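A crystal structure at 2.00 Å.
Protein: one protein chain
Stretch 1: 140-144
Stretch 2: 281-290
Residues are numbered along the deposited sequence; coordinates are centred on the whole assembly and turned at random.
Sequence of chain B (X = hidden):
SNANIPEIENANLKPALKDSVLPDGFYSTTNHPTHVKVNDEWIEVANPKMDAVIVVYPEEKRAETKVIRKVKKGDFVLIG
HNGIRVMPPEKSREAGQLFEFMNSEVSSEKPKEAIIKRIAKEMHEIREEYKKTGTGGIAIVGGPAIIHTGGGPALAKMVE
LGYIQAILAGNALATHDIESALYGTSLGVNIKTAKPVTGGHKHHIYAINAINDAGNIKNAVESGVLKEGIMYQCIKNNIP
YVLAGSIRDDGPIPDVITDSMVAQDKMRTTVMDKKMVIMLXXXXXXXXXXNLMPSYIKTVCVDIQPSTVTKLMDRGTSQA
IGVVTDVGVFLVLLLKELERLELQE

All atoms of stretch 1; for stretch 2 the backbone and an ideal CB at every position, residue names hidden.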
# COMPACT_ATOMS: atom_id res chain seq x y z
N ILE B 140 -17.39 2.07 18.25
CA ILE B 140 -16.11 2.39 17.59
C ILE B 140 -15.14 1.29 17.87
O ILE B 140 -15.00 0.82 19.02
CB ILE B 140 -15.48 3.72 18.12
CG1 ILE B 140 -16.40 4.93 17.87
CG2 ILE B 140 -14.05 3.96 17.56
CD1 ILE B 140 -16.79 5.19 16.40
N VAL B 141 -14.45 0.88 16.82
CA VAL B 141 -13.36 -0.07 16.96
C VAL B 141 -12.13 0.73 16.55
O VAL B 141 -12.11 1.31 15.46
CB VAL B 141 -13.60 -1.30 16.01
CG1 VAL B 141 -12.48 -2.27 16.08
CG2 VAL B 141 -14.92 -2.02 16.38
N GLY B 142 -11.09 0.77 17.39
CA GLY B 142 -10.01 1.70 17.07
C GLY B 142 -8.61 1.23 17.40
O GLY B 142 -8.42 0.43 18.33
N GLY B 143 -7.64 1.70 16.62
CA GLY B 143 -6.23 1.40 16.91
C GLY B 143 -5.48 2.66 17.31
O GLY B 143 -6.00 3.77 17.15
N PRO B 144 -4.25 2.51 17.80
CA PRO B 144 -3.52 3.65 18.33
C PRO B 144 -3.17 4.74 17.31
O PRO B 144 -2.85 5.85 17.71
CB PRO B 144 -2.24 3.02 18.89
CG PRO B 144 -2.05 1.75 18.10
CD PRO B 144 -3.46 1.26 17.90
N UNK B 281 -8.57 2.57 11.67
CA UNK B 281 -7.13 2.28 11.67
C UNK B 281 -6.70 1.10 12.56
O UNK B 281 -5.82 1.25 13.44
CB UNK B 281 -6.37 3.53 12.12
N UNK B 282 -7.28 -0.07 12.33
CA UNK B 282 -6.87 -1.24 13.07
C UNK B 282 -7.26 -2.47 12.28
O UNK B 282 -8.43 -2.76 12.11
CB UNK B 282 -7.49 -1.26 14.47
N UNK B 283 -6.27 -3.15 11.75
CA UNK B 283 -6.49 -4.40 11.04
C UNK B 283 -7.02 -5.47 11.99
O UNK B 283 -8.03 -6.09 11.71
CB UNK B 283 -5.20 -4.87 10.37
N UNK B 284 -6.32 -5.66 13.11
CA UNK B 284 -6.64 -6.69 14.08
C UNK B 284 -8.09 -6.60 14.56
O UNK B 284 -8.86 -7.59 14.49
CB UNK B 284 -5.69 -6.59 15.27
N UNK B 285 -8.46 -5.42 15.05
CA UNK B 285 -9.79 -5.23 15.59
C UNK B 285 -10.88 -5.11 14.54
O UNK B 285 -12.03 -5.50 14.83
CB UNK B 285 -9.80 -3.98 16.47
N UNK B 286 -10.57 -4.61 13.35
CA UNK B 286 -11.58 -4.57 12.27
C UNK B 286 -12.04 -5.99 11.94
O UNK B 286 -13.24 -6.30 11.91
CB UNK B 286 -11.02 -3.89 11.02
N UNK B 287 -11.06 -6.84 11.68
CA UNK B 287 -11.34 -8.25 11.32
C UNK B 287 -11.95 -9.01 12.51
O UNK B 287 -12.91 -9.78 12.33
CB UNK B 287 -10.06 -8.95 10.86
N UNK B 288 -11.39 -8.82 13.71
CA UNK B 288 -11.93 -9.50 14.90
C UNK B 288 -13.39 -9.12 15.09
O UNK B 288 -14.23 -9.97 15.36
CB UNK B 288 -11.12 -9.15 16.15
N UNK B 289 -13.71 -7.83 14.94
CA UNK B 289 -15.09 -7.36 15.16
C UNK B 289 -16.01 -7.77 14.01
O UNK B 289 -17.13 -8.22 14.24
CB UNK B 289 -15.11 -5.84 15.32
N UNK B 290 -15.55 -7.62 12.78
CA UNK B 290 -16.36 -8.03 11.66
C UNK B 290 -16.74 -9.51 11.76
O UNK B 290 -17.88 -9.90 11.42
CB UNK B 290 -15.62 -7.76 10.35

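Position 281 has phi/psi of 53/56, a left-handed backbone that glycine, asparagine or aspartate adopt most easily. Its CB points sideways, 5.0 Å from Gly 143 N, so stretch 1 asks little of the side chain. The residue is Ser 281. Its backbone makes the contact: Ser 281 O lies 3.5 Å from Gly 143 CA, a CA-H...O contact. A CB on Gly 143 would clash with this same oxygen.

Position 282 is extended and comes right before a helix. Serine, threonine, aspartate or asparagine would suit, since each can cap a free backbone NH. The CB also points toward stretch 1, 3.7 Å from Gly 143 N, where the two glycines leave a bare backbone. A small side chain suits, and an apolar arm beside the polar one could also pack on the strand. The residue is Thr 282. Thr 282 OG1 accepts from the backbone N of 285 at 3.1 Å, the capping bond. Thr 282 CG2 packs on the strand, 3.6 Å from Gly 142 C and 4.0 Å from Val 141 CG1.

Positions 283 and 284 begin the helix and have nothing of stretch 1 near their CB atoms. They are Leu 283 and Leu 284.

Position 285 points toward stretch 1. Its ideal CB is already 3.2 Å from Val 141 CG1, so a branch at CB would have to be placed with care. An unbranched CB with its bulk turned aside is favoured, and alanine would also fit. The residue is His 285, with chi1 m at -80°. His 285 CB sits 3.2 Å from Val 141 CG1, and the ring is oblique to that methyl. NE2 is hydrogen-bonded elsewhere in the structure.

Position 286 points sideways. Alanine or serine would be natural. The residue is Ser 286, whose OG donates to Thr 282 O at 2.6 Å, one turn back.

Positions 287 and 288 do not touch stretch 1, which leaves their choice open. They are Val 287 and Ala 288.

Position 289 is one turn after 285 and points toward stretch 1 again. Its ideal CB is 4.0 Å from Val 141 CG2. Alanine, valine or threonine could meet this methyl. The residue is Thr 289, with chi1 m. Thr 289 OG1 donates to His 285 O at 2.8 Å, so its polar need is met within the helix. Thr 289 OG1 also lies 3.6 Å from Val 141 CG2.

Position 290 is out of reach of stretch 1. Its ideal CB would be 3.2 Å from Ser 286 O, a little crowded, but alanine or another small residue is possible as well as glycine. The residue is Gly 290.

Stretch 2 281-290: STLLHSVATG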
# COMPACT_ATOMS: atom_id res chain seq x y z
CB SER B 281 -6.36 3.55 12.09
OG SER B 281 -5.04 3.44 11.63
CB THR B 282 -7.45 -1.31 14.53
OG1 THR B 282 -7.14 -2.61 15.06
CG2 THR B 282 -8.96 -1.04 14.60
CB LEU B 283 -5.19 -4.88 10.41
CG LEU B 283 -5.28 -6.23 9.66
CD1 LEU B 283 -6.40 -6.22 8.67
CD2 LEU B 283 -3.92 -6.42 8.95
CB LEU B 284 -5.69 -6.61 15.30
CG LEU B 284 -6.06 -7.55 16.50
CD1 LEU B 284 -5.98 -8.98 16.08
CD2 LEU B 284 -5.18 -7.28 17.77
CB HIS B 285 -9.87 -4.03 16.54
CG HIS B 285 -9.36 -4.32 17.91
ND1 HIS B 285 -8.02 -4.36 18.22
CD2 HIS B 285 -10.02 -4.56 19.07
CE1 HIS B 285 -7.87 -4.64 19.50
NE2 HIS B 285 -9.07 -4.75 20.04
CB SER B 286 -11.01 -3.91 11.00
OG SER B 286 -10.89 -2.50 11.18
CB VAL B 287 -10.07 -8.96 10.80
CG1 VAL B 287 -10.34 -10.48 10.59
CG2 VAL B 287 -9.62 -8.30 9.46
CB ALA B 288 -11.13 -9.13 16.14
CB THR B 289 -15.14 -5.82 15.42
OG1 THR B 289 -14.27 -5.55 16.52
CG2 THR B 289 -16.54 -5.39 15.81
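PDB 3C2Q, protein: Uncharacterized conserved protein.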